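Ethylbenzene dehydrogenase alpha-subunit (PDB 2IVF) binds a molybdenum atom, two pterin guanosine dinucleotide cofactors and an iron/sulfur cluster, as a member of the molybdopterin oxidoreductase family. Local coordinates at residues N134-G139 and L859-L864; I217-G222 and P961-D966; G222-G227 and S447-Y452. All blocks are in the same frame, centred on the assembly; numbering follows the deposited sequence.

Interaction 1 (N134-G139 and L859-L864)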
loop_
_atom_site.group_PDB
_atom_site.type_symbol
_atom_site.label_atom_id
_atom_site.label_comp_id
_atom_site.label_asym_id
_atom_site.label_seq_id
_atom_site.Cartn_x
_atom_site.Cartn_y
_atom_site.Cartn_z
ATOM N N ASN A 134 5.812 -2.880 12.828
ATOM C CA ASN A 134 5.816 -3.049 14.256
ATOM C C ASN A 134 4.412 -2.958 14.854
ATOM O O ASN A 134 4.116 -3.580 15.865
ATOM C CB ASN A 134 6.714 -1.973 14.888
ATOM C CG ASN A 134 6.070 -0.567 14.874
ATOM O OD1 ASN A 134 6.352 0.264 13.997
ATOM N ND2 ASN A 134 5.276 -0.281 15.901
ATOM N N ASN A 135 3.519 -2.201 14.206
ATOM C CA ASN A 135 2.154 -2.049 14.696
ATOM C C ASN A 135 1.344 -3.286 14.491
ATOM O O ASN A 135 0.478 -3.585 15.306
ATOM C CB ASN A 135 1.508 -0.862 14.011
ATOM C CG ASN A 135 2.227 0.409 14.344
ATOM O OD1 ASN A 135 2.150 0.873 15.478
ATOM N ND2 ASN A 135 3.055 0.895 13.428
ATOM N N ASN A 136 1.649 -4.031 13.434
ATOM C CA ASN A 136 1.004 -5.326 13.230
ATOM C C ASN A 136 1.336 -6.304 14.347
ATOM O O ASN A 136 0.478 -7.050 14.831
ATOM C CB ASN A 136 1.404 -5.945 11.905
ATOM C CG ASN A 136 0.748 -5.277 10.719
ATOM O OD1 ASN A 136 1.042 -4.136 10.437
ATOM N ND2 ASN A 136 -0.116 -6.006 10.000
ATOM N N LEU A 137 2.593 -6.312 14.739
ATOM C CA LEU A 137 3.053 -7.250 15.757
ATOM C C LEU A 137 2.402 -7.032 17.126
ATOM O O LEU A 137 2.377 -7.930 17.940
ATOM C CB LEU A 137 4.572 -7.169 15.875
ATOM C CG LEU A 137 5.366 -7.547 14.648
ATOM C CD1 LEU A 137 6.896 -7.453 14.990
ATOM C CD2 LEU A 137 4.982 -8.919 14.104
ATOM N N TYR A 138 1.892 -5.847 17.409
ATOM C CA TYR A 138 1.239 -5.616 18.696
ATOM C C TYR A 138 -0.218 -5.251 18.522
ATOM O O TYR A 138 -0.847 -4.804 19.461
ATOM C CB TYR A 138 2.054 -4.598 19.513
ATOM C CG TYR A 138 3.493 -5.104 19.487
ATOM C CD1 TYR A 138 3.877 -6.173 20.300
ATOM C CD2 TYR A 138 4.440 -4.581 18.558
ATOM C CE1 TYR A 138 5.171 -6.679 20.241
ATOM C CE2 TYR A 138 5.719 -5.069 18.467
ATOM C CZ TYR A 138 6.084 -6.135 19.316
ATOM O OH TYR A 138 7.322 -6.677 19.257
ATOM N N GLY A 139 -0.787 -5.574 17.359
ATOM C CA GLY A 139 -2.148 -5.184 17.073
ATOM C C GLY A 139 -3.195 -6.190 17.494
ATOM O O GLY A 139 -2.927 -7.396 17.599
ATOM N N LEU A 859 -5.041 -4.841 6.565
ATOM C CA LEU A 859 -6.400 -4.336 6.454
ATOM C C LEU A 859 -7.139 -4.342 7.770
ATOM O O LEU A 859 -8.194 -3.695 7.931
ATOM C CB LEU A 859 -7.185 -5.083 5.362
ATOM C CG LEU A 859 -6.835 -4.753 3.926
ATOM C CD1 LEU A 859 -7.782 -5.549 2.944
ATOM C CD2 LEU A 859 -6.808 -3.203 3.668
ATOM N N THR A 860 -6.607 -5.090 8.717
ATOM C CA THR A 860 -7.147 -5.097 10.057
ATOM C C THR A 860 -6.168 -4.457 11.040
ATOM O O THR A 860 -6.249 -4.680 12.258
ATOM C CB THR A 860 -7.596 -6.537 10.491
ATOM O OG1 THR A 860 -6.538 -7.484 10.244
ATOM C CG2 THR A 860 -8.891 -6.919 9.778
ATOM N N ASN A 861 -5.267 -3.613 10.529
ATOM C CA ASN A 861 -4.325 -2.913 11.369
ATOM C C ASN A 861 -4.806 -1.536 11.678
ATOM O O ASN A 861 -5.010 -0.730 10.772
ATOM C CB ASN A 861 -2.948 -2.808 10.738
ATOM C CG ASN A 861 -1.954 -2.326 11.693
ATOM O OD1 ASN A 861 -1.461 -1.181 11.594
ATOM N ND2 ASN A 861 -1.671 -3.143 12.691
ATOM N N SER A 862 -4.986 -1.239 12.953
ATOM C CA SER A 862 -5.462 0.092 13.319
ATOM C C SER A 862 -4.577 1.211 12.771
ATOM O O SER A 862 -5.077 2.158 12.168
ATOM C CB SER A 862 -5.561 0.229 14.822
ATOM O OG SER A 862 -6.627 -0.570 15.290
ATOM N N HIS A 863 -3.286 1.116 13.046
ATOM C CA HIS A 863 -2.324 2.165 12.673
ATOM C C HIS A 863 -2.360 2.490 11.183
ATOM O O HIS A 863 -2.440 3.683 10.781
ATOM C CB HIS A 863 -0.931 1.721 13.108
ATOM C CG HIS A 863 0.133 2.743 12.890
ATOM N ND1 HIS A 863 0.511 3.634 13.866
ATOM C CD2 HIS A 863 0.919 3.006 11.820
ATOM C CE1 HIS A 863 1.487 4.403 13.411
ATOM N NE2 HIS A 863 1.757 4.038 12.173
ATOM N N LEU A 864 -2.308 1.438 10.354
ATOM C CA LEU A 864 -2.208 1.607 8.914
ATOM C C LEU A 864 -3.539 1.996 8.352
ATOM O O LEU A 864 -3.615 2.675 7.317
ATOM C CB LEU A 864 -1.646 0.326 8.250
ATOM C CG LEU A 864 -0.125 0.167 8.446
ATOM C CD1 LEU A 864 0.435 -1.234 8.106
ATOM C CD2 LEU A 864 0.572 1.289 7.578
#
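Two stacked pairs of flat polar groups, N135 with H863 and N136 with N861, make most of this contact. The N135 amide lies over one face of the H863 ring, with the planes 8° apart. Its ND2 sits 3.4 Å above the H863 ring plane, over the ring centre. H863 CG is anti to its backbone N (chi1 -175°), which sets it against the N135 amide. N136 and N861 stack amide on amide, almost parallel at 4°; N136 OD1 is 3.7 Å from N861 ND2. L864 CD1 lies 3.8 Å from N136 OD1, so this oxygen faces a methyl. N135 CB meets H863 CB at 3.7 Å. Hydrogen bonding across the contact is slight: N861 ND2 gives a weak bond to N135 O at 3.4 Å, while E141 is its stronger partner. As N-cap of helix 862-865, N861 accepts from L864 N through OD1 at 3.0 Å. N135 ND2 bonds to A132 O and to N40 of the beta-subunit, and OD1 to K44 of the beta-subunit. The contact joins the short helix 134-137 to the start of helix 862-865. It is held by stacking more than by direct bonds, and N136 OD1 is buried without a partner.

Interaction 2 (I217-G222 and P961-D966). With MD1 (phosphoric acid 4-(2-amino-4-oxo-3,4,5,6,-tetrahydro-pteridin-6-yl)-2-hydroxy-3,4-dimercapto-but-3-en-yl ester guanylate ester), chain N.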
loop_
_atom_site.group_PDB
_atom_site.type_symbol
_atom_site.label_atom_id
_atom_site.label_comp_id
_atom_site.label_asym_id
_atom_site.label_seq_id
_atom_site.Cartn_x
_atom_site.Cartn_y
_atom_site.Cartn_z
ATOM N N ILE A 217 -2.007 -22.108 -6.868
ATOM C CA ILE A 217 -2.052 -20.782 -6.280
ATOM C C ILE A 217 -2.213 -19.717 -7.365
ATOM O O ILE A 217 -3.070 -18.871 -7.286
ATOM C CB ILE A 217 -0.801 -20.504 -5.400
ATOM C CG1 ILE A 217 -0.681 -19.012 -5.024
ATOM C CG2 ILE A 217 0.493 -20.946 -6.091
ATOM C CD1 ILE A 217 -1.792 -18.520 -4.111
ATOM N N ASN A 218 -1.380 -19.759 -8.400
ATOM C CA ASN A 218 -1.385 -18.670 -9.382
ATOM C C ASN A 218 -2.614 -18.581 -10.241
ATOM O O ASN A 218 -3.079 -17.489 -10.555
ATOM C CB ASN A 218 -0.141 -18.743 -10.251
ATOM C CG ASN A 218 0.930 -17.937 -9.684
ATOM O OD1 ASN A 218 1.599 -18.348 -8.733
ATOM N ND2 ASN A 218 1.039 -16.704 -10.169
ATOM N N VAL A 219 -3.126 -19.730 -10.621
ATOM C CA VAL A 219 -4.357 -19.796 -11.397
ATOM C C VAL A 219 -5.528 -19.330 -10.482
ATOM O O VAL A 219 -6.489 -18.690 -10.950
ATOM C CB VAL A 219 -4.527 -21.188 -11.931
ATOM C CG1 VAL A 219 -5.807 -21.337 -12.801
ATOM C CG2 VAL A 219 -3.238 -21.574 -12.747
ATOM N N ASP A 220 -5.415 -19.638 -9.186
ATOM C CA ASP A 220 -6.489 -19.355 -8.241
ATOM C C ASP A 220 -6.588 -17.842 -7.968
ATOM O O ASP A 220 -7.690 -17.280 -7.907
ATOM C CB ASP A 220 -6.295 -20.162 -6.953
ATOM C CG ASP A 220 -7.500 -20.073 -6.030
ATOM O OD1 ASP A 220 -8.618 -20.546 -6.412
ATOM O OD2 ASP A 220 -7.326 -19.529 -4.921
ATOM N N ILE A 221 -5.441 -17.194 -7.844
ATOM C CA ILE A 221 -5.421 -15.740 -7.592
ATOM C C ILE A 221 -5.705 -14.951 -8.853
ATOM O O ILE A 221 -6.412 -13.949 -8.808
ATOM C CB ILE A 221 -4.141 -15.293 -6.919
ATOM C CG1 ILE A 221 -2.886 -15.645 -7.749
ATOM C CG2 ILE A 221 -4.049 -15.912 -5.512
ATOM C CD1 ILE A 221 -1.544 -15.496 -7.009
ATOM N N GLY A 222 -5.220 -15.439 -9.984
ATOM C CA GLY A 222 -5.373 -14.734 -11.243
ATOM C C GLY A 222 -4.184 -13.922 -11.660
ATOM O O GLY A 222 -4.372 -12.814 -12.177
ATOM N N PRO A 961 -7.959 -22.828 -17.079
ATOM C CA PRO A 961 -8.845 -21.672 -17.068
ATOM C C PRO A 961 -8.919 -21.066 -15.698
ATOM O O PRO A 961 -9.363 -21.720 -14.775
ATOM C CB PRO A 961 -10.199 -22.264 -17.503
ATOM C CG PRO A 961 -10.104 -23.699 -17.263
ATOM C CD PRO A 961 -8.695 -24.106 -17.157
ATOM N N ALA A 962 -8.479 -19.834 -15.569
ATOM C CA ALA A 962 -8.459 -19.137 -14.278
ATOM C C ALA A 962 -9.830 -18.534 -13.936
ATOM O O ALA A 962 -10.413 -17.782 -14.705
ATOM C CB ALA A 962 -7.363 -18.057 -14.275
ATOM N N PRO A 963 -10.365 -18.873 -12.751
ATOM C CA PRO A 963 -11.689 -18.386 -12.323
ATOM C C PRO A 963 -11.634 -17.008 -11.689
ATOM O O PRO A 963 -12.101 -16.808 -10.557
ATOM C CB PRO A 963 -12.092 -19.443 -11.305
ATOM C CG PRO A 963 -10.759 -19.747 -10.641
ATOM C CD PRO A 963 -9.759 -19.767 -11.755
ATOM N N VAL A 964 -11.103 -16.049 -12.442
ATOM C CA VAL A 964 -10.501 -14.832 -11.867
ATOM C C VAL A 964 -10.912 -13.571 -12.609
ATOM O O VAL A 964 -10.391 -12.514 -12.342
ATOM C CB VAL A 964 -8.973 -14.907 -11.881
ATOM C CG1 VAL A 964 -8.447 -16.147 -11.065
ATOM C CG2 VAL A 964 -8.391 -14.874 -13.329
ATOM N N THR A 965 -11.836 -13.724 -13.545
ATOM C CA THR A 965 -12.174 -12.723 -14.557
ATOM C C THR A 965 -13.130 -11.665 -14.031
ATOM O O THR A 965 -14.175 -11.397 -14.614
ATOM C CB THR A 965 -12.803 -13.411 -15.751
ATOM O OG1 THR A 965 -13.972 -14.126 -15.325
ATOM C CG2 THR A 965 -11.771 -14.426 -16.367
ATOM N N ASP A 966 -12.735 -11.035 -12.951
ATOM C CA ASP A 966 -13.577 -10.077 -12.270
ATOM C C ASP A 966 -13.558 -8.636 -12.835
ATOM O O ASP A 966 -14.414 -7.819 -12.490
ATOM C CB ASP A 966 -13.216 -10.025 -10.784
ATOM C CG ASP A 966 -11.834 -9.538 -10.548
ATOM O OD1 ASP A 966 -11.570 -8.318 -10.761
ATOM O OD2 ASP A 966 -11.027 -10.337 -10.044
HETATM P PB MD1 N . -4.813 -14.109 -0.260
HETATM O O3B MD1 N . -4.625 -12.838 0.663
HETATM O O1B MD1 N . -3.483 -14.761 -0.378
HETATM O O2B MD1 N . -6.048 -14.865 0.049
HETATM O O3A MD1 N . -5.112 -13.424 -1.659
HETATM C C10 MD1 N . -4.073 -13.076 -2.599
HETATM C C11 MD1 N . -4.804 -12.298 -3.682
HETATM O O11 MD1 N . -4.995 -10.970 -3.086
HETATM C C12 MD1 N . -3.933 -12.153 -4.901
HETATM S S12 MD1 N . -2.246 -12.432 -4.844
HETATM C C13 MD1 N . -4.450 -11.720 -6.096
HETATM S S13 MD1 N . -3.490 -11.495 -7.466
HETATM C C14 MD1 N . -5.892 -11.444 -6.289
HETATM N N15 MD1 N . -6.290 -10.129 -6.662
HETATM C C16 MD1 N . -7.613 -9.777 -6.730
HETATM C C15 MD1 N . -7.911 -8.518 -7.218
HETATM O O14 MD1 N . -7.006 -7.727 -7.597
HETATM N N17 MD1 N . -9.228 -8.192 -7.186
HETATM C C17 MD1 N . -10.203 -9.097 -6.765
HETATM N N16 MD1 N . -11.460 -8.678 -6.803
HETATM N N18 MD1 N . -9.878 -10.330 -6.342
HETATM C C20 MD1 N . -8.608 -10.672 -6.329
HETATM N N8 MD1 N . -8.277 -11.934 -5.952
HETATM C C7 MD1 N . -6.933 -12.427 -5.815
HETATM P PA MD1 N . -5.140 -12.465 2.141
HETATM O O1A MD1 N . -4.170 -11.443 2.639
HETATM O O2A MD1 N . -6.559 -12.057 2.037
HETATM O "O5'" MD1 N . -5.044 -13.786 3.000
HETATM C "C5'" MD1 N . -3.733 -14.225 3.338
HETATM C "C4'" MD1 N . -3.660 -14.495 4.784
HETATM O "O4'" MD1 N . -2.279 -14.754 5.007
HETATM C "C1'" MD1 N . -2.052 -14.336 6.353
HETATM N N9 MD1 N . -0.639 -14.119 6.692
HETATM C C4 MD1 N . 0.067 -14.964 7.428
HETATM N N3 MD1 N . -0.301 -16.145 7.978
HETATM C C2 MD1 N . 0.579 -16.858 8.682
HETATM N N2 MD1 N . 0.224 -18.053 9.225
HETATM N N1 MD1 N . 1.831 -16.317 8.898
HETATM C C6 MD1 N . 2.268 -15.125 8.372
HETATM O O6 MD1 N . 3.429 -14.768 8.568
HETATM C C5 MD1 N . 1.348 -14.410 7.589
HETATM N N7 MD1 N . 1.368 -13.246 6.949
HETATM C C8 MD1 N . 0.160 -13.088 6.400
HETATM C "C2'" MD1 N . -2.813 -13.020 6.481
HETATM O "O2'" MD1 N . -3.175 -12.688 7.843
HETATM C "C3'" MD1 N . -4.019 -13.217 5.551
HETATM O "O3'" MD1 N . -5.252 -13.417 6.292
#
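First torsions aim one methyl from each segment at the other: V964 CG1 at the helix backbone, V219 CG1 at A962. V964 CG1 is anti to its own carbonyl carbon (chi1 -59°) and reaches the end of helix 217-221. V219 CG1 is anti to its backbone N (chi1 -179°) and packs on A962, 3.9 Å from A962 CB. V964 CG1 lies 3.2 Å from V219 O and also touches D220 O and G222 CA. The methyl thus packs against helix-end carbonyls and the first residue after the helix. G222 leaves helical geometry with a positive phi of 98°; a CB there would clash with V964. A962 CB and P963 CD also cover V219 O, each at 3.5 Å from it. V219 O is buried among carbons and has no hydrogen-bond partner. D220 OD2 forms salt bridges with K614 and R613. I221 CB is 3.7 Å from MD1 C13, and D966 OD2 is 3.6 Å from MD1 C17. R615 links the two segments, binding I221 O and D966 OD2. Through I221 and D966, the helix end and the loop, which has inverse gamma turns centred on P963 and T965, line part of the MD1 pocket of this molybdopterin enzyme.

Interaction 3 (G222-G227 and S447-Y452). With MO (molybdenum atom), chain L; MGD (2-amino-5,6-dimercapto-7-methyl-3,7,8a,9-tetrahydro-8-oxa-1,3,9,10-tetraaza-anthracen-4-one guanosine dinucleotide), chain M.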
loop_
_atom_site.group_PDB
_atom_site.type_symbol
_atom_site.label_atom_id
_atom_site.label_comp_id
_atom_site.label_asym_id
_atom_site.label_seq_id
_atom_site.Cartn_x
_atom_site.Cartn_y
_atom_site.Cartn_z
ATOM N N GLY A 222 -5.220 -15.439 -9.984
ATOM C CA GLY A 222 -5.373 -14.734 -11.243
ATOM C C GLY A 222 -4.184 -13.922 -11.660
ATOM O O GLY A 222 -4.372 -12.814 -12.177
ATOM N N ASP A 223 -2.980 -14.454 -11.395
ATOM C CA ASP A 223 -1.697 -13.878 -11.811
ATOM C C ASP A 223 -1.012 -14.747 -12.836
ATOM O O ASP A 223 -0.284 -15.676 -12.506
ATOM C CB ASP A 223 -0.751 -13.743 -10.649
ATOM C CG ASP A 223 -1.227 -12.733 -9.652
ATOM O OD1 ASP A 223 -2.037 -11.895 -10.051
ATOM O OD2 ASP A 223 -0.807 -12.803 -8.481
ATOM N N THR A 224 -1.277 -14.431 -14.073
ATOM C CA THR A 224 -0.827 -15.204 -15.197
ATOM C C THR A 224 -0.801 -14.294 -16.414
ATOM O O THR A 224 -1.401 -13.231 -16.393
ATOM C CB THR A 224 -1.775 -16.319 -15.489
ATOM O OG1 THR A 224 -1.154 -17.157 -16.447
ATOM C CG2 THR A 224 -3.032 -15.745 -16.076
ATOM N N TYR A 225 -0.088 -14.684 -17.457
ATOM C CA TYR A 225 -0.131 -13.933 -18.719
ATOM C C TYR A 225 -0.374 -14.924 -19.807
ATOM O O TYR A 225 0.544 -15.433 -20.462
ATOM C CB TYR A 225 1.154 -13.175 -18.926
ATOM C CG TYR A 225 1.442 -12.147 -17.862
ATOM C CD1 TYR A 225 0.766 -10.928 -17.831
ATOM C CD2 TYR A 225 2.427 -12.365 -16.924
ATOM C CE1 TYR A 225 1.069 -9.979 -16.879
ATOM C CE2 TYR A 225 2.734 -11.420 -15.968
ATOM C CZ TYR A 225 2.039 -10.242 -15.921
ATOM O OH TYR A 225 2.375 -9.310 -14.956
ATOM N N MET A 226 -1.635 -15.255 -19.964
ATOM C CA MET A 226 -2.009 -16.354 -20.882
ATOM C C MET A 226 -1.752 -15.990 -22.334
ATOM O O MET A 226 -1.528 -16.864 -23.174
ATOM C CB MET A 226 -3.444 -16.768 -20.638
ATOM C CG MET A 226 -3.611 -17.487 -19.291
ATOM S SD MET A 226 -2.804 -19.091 -19.359
ATOM C CE MET A 226 -4.024 -20.063 -20.253
ATOM N N GLY A 227 -1.748 -14.689 -22.630
ATOM C CA GLY A 227 -1.455 -14.212 -23.957
ATOM C C GLY A 227 0.027 -14.366 -24.284
ATOM O O GLY A 227 0.415 -14.673 -25.402
ATOM N N SER A 447 -4.152 -7.112 -13.512
ATOM C CA SER A 447 -5.512 -6.876 -13.975
ATOM C C SER A 447 -5.736 -7.470 -15.351
ATOM O O SER A 447 -6.879 -7.671 -15.744
ATOM C CB SER A 447 -5.829 -5.386 -14.011
ATOM O OG SER A 447 -6.212 -4.924 -12.718
ATOM N N SER A 448 -4.676 -7.692 -16.122
ATOM C CA SER A 448 -4.877 -8.311 -17.455
ATOM C C SER A 448 -5.420 -9.720 -17.268
ATOM O O SER A 448 -6.418 -10.179 -17.922
ATOM C CB SER A 448 -3.549 -8.370 -18.216
ATOM O OG SER A 448 -3.751 -8.931 -19.521
ATOM N N ALA A 449 -4.767 -10.464 -16.382
ATOM C CA ALA A 449 -5.216 -11.859 -16.177
ATOM C C ALA A 449 -6.597 -11.908 -15.566
ATOM O O ALA A 449 -7.328 -12.860 -15.744
ATOM C CB ALA A 449 -4.258 -12.616 -15.287
ATOM N N LYS A 450 -6.975 -10.865 -14.847
ATOM C CA LYS A 450 -8.288 -10.805 -14.258
ATOM C C LYS A 450 -9.307 -10.214 -15.206
ATOM O O LYS A 450 -10.393 -9.835 -14.776
ATOM C CB LYS A 450 -8.200 -10.014 -12.978
ATOM C CG LYS A 450 -7.290 -10.714 -11.976
ATOM C CD LYS A 450 -6.968 -9.850 -10.777
ATOM C CE LYS A 450 -5.954 -10.471 -9.872
ATOM N NZ LYS A 450 -4.589 -10.454 -10.427
ATOM N N SER A 451 -8.978 -10.114 -16.491
ATOM C CA SER A 451 -9.959 -9.712 -17.502
ATOM C C SER A 451 -10.287 -10.956 -18.298
ATOM O O SER A 451 -9.399 -11.713 -18.635
ATOM C CB SER A 451 -9.410 -8.630 -18.423
ATOM O OG SER A 451 -8.875 -7.524 -17.677
ATOM N N TYR A 452 -11.551 -11.149 -18.625
ATOM C CA TYR A 452 -11.980 -12.365 -19.331
ATOM C C TYR A 452 -11.127 -12.632 -20.565
ATOM O O TYR A 452 -10.678 -13.769 -20.815
ATOM C CB TYR A 452 -13.423 -12.204 -19.743
ATOM C CG TYR A 452 -14.141 -13.449 -20.193
ATOM C CD1 TYR A 452 -14.003 -13.913 -21.491
ATOM C CD2 TYR A 452 -15.028 -14.109 -19.350
ATOM C CE1 TYR A 452 -14.722 -15.040 -21.937
ATOM C CE2 TYR A 452 -15.743 -15.228 -19.791
ATOM C CZ TYR A 452 -15.579 -15.694 -21.067
ATOM O OH TYR A 452 -16.345 -16.795 -21.512
HETATM MO MO MO L . -1.200 -11.608 -6.873
HETATM P PB MGD M . -3.606 -4.199 -10.289
HETATM O O1B MGD M . -3.467 -3.622 -8.924
HETATM O O2B MGD M . -4.741 -5.141 -10.469
HETATM O O3B MGD M . -2.329 -4.924 -10.863
HETATM O O3A MGD M . -0.615 -5.179 -8.996
HETATM P PA MGD M . -0.749 -4.747 -10.526
HETATM O O1A MGD M . -0.290 -3.356 -10.587
HETATM O O2A MGD M . -0.097 -5.724 -11.378
HETATM O "O5'" MGD M . -3.775 -3.015 -11.364
HETATM C "C5'" MGD M . -4.786 -2.019 -11.155
HETATM C "C4'" MGD M . -4.981 -1.198 -12.426
HETATM O "O4'" MGD M . -5.569 -2.002 -13.438
HETATM C "C3'" MGD M . -6.082 -0.233 -12.049
HETATM O "O3'" MGD M . -5.452 0.955 -11.586
HETATM C "C2'" MGD M . -6.820 -0.025 -13.377
HETATM O "O2'" MGD M . -6.637 1.331 -13.828
HETATM C "C1'" MGD M . -6.149 -1.033 -14.326
HETATM N N9 MGD M . -7.190 -1.682 -15.157
HETATM C C8 MGD M . -8.294 -2.333 -14.756
HETATM N N7 MGD M . -8.963 -2.822 -15.807
HETATM C C5 MGD M . -8.241 -2.478 -16.904
HETATM C C6 MGD M . -8.374 -2.637 -18.276
HETATM O O6 MGD M . -9.324 -3.197 -18.837
HETATM N N1 MGD M . -7.362 -2.115 -19.087
HETATM C C2 MGD M . -6.239 -1.417 -18.617
HETATM N N2 MGD M . -5.305 -0.925 -19.500
HETATM N N3 MGD M . -6.119 -1.296 -17.287
HETATM C C4 MGD M . -7.094 -1.782 -16.459
HETATM C C10 MGD M . -0.986 -6.437 -8.567
HETATM C C11 MGD M . 0.120 -6.992 -7.703
HETATM O O11 MGD M . 0.321 -6.119 -6.670
HETATM C C12 MGD M . -0.110 -8.427 -7.207
HETATM S S12 MGD M . -0.948 -9.625 -8.184
HETATM C C13 MGD M . 0.353 -8.794 -5.969
HETATM S S13 MGD M . 0.117 -10.419 -5.423
HETATM C C14 MGD M . 1.034 -7.805 -5.086
HETATM N N15 MGD M . 0.013 -7.342 -4.103
HETATM C C16 MGD M . 0.076 -6.056 -3.533
HETATM C C17 MGD M . -0.754 -5.645 -2.521
HETATM O O17 MGD M . -1.645 -6.398 -2.059
HETATM N N18 MGD M . -0.601 -4.332 -2.033
HETATM C C19 MGD M . 0.343 -3.472 -2.505
HETATM N N19 MGD M . 0.399 -2.237 -1.969
HETATM N N20 MGD M . 1.111 -3.899 -3.518
HETATM C C21 MGD M . 1.018 -5.148 -4.002
HETATM N N22 MGD M . 1.840 -5.563 -5.045
HETATM C C23 MGD M . 1.467 -6.598 -5.965
HETATM O O HOH W 1 -1.960 -10.318 -15.992
#
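K450 meets D223 beside the molybdenum site, where an aspartate and pterin dithiolenes bind the metal, as in the DMSO reductase family. D223 OD2 binds molybdenum at 2.0 Å. Both sulfurs of MGD, S12 and S13, also bind it. The two dithiolene sulfurs of MD1 bind it too. The other carboxylate oxygen faces K450: NZ to D223 OD1 is 3.0 Å, a salt bridge, although the position of OD1 is less certain. The lysine chain is extended until its last torsion, where a bend (chi4 73°) sets NZ. There NZ also gives a bond to G222 O at 2.9 Å. It comes in from above that carbonyl plane, 61° out of it. F446 O is a third acceptor for NZ. K450 is thus a second-shell residue that ties the metal ligand to the backbone beside it.

Further out, A449 CB wedges between two carbonyl oxygens of the other segment, 3.1 Å from G222 O and 3.1 Å from T224 O. Its contact with T224 CG2, 3.5 Å from A449 CB, is tight. A449 and K450 are the middle residues of a type I beta turn from S448 to S451. S451 OG braces this turn by donating to S447 O. S447 OG lies within hydrogen-bonding reach of MGD O2B and O4'. In segment 222-227, the Y225 ring stacks on F479. One water joins the backbones: it donates to T224 O and accepts from A449 N at 2.8 Å.

In the fold
Interactions 2 and 3 form one cluster near the centre of the folded chain, each about 8 Å from it, with their own centres 8 Å apart. They share G222, between helix 217-221 and helix 226-232. They also touch directly: N218 ND2 probably bonds to D223 O, and V964 packs on A449 and K450. Interaction 1 lies apart, about 29 Å from interaction 2 and 31 Å from interaction 3 between centres, and borders the beta-subunit. In chain order come 134-139, then 217-222, 222-227, 447-452, 859-864 and 961-966. Interactions 1 and 2 therefore cross along the chain, and both enclose interaction 3. Early and late parts of the sequence thus come together around the cofactors and at the subunit interface.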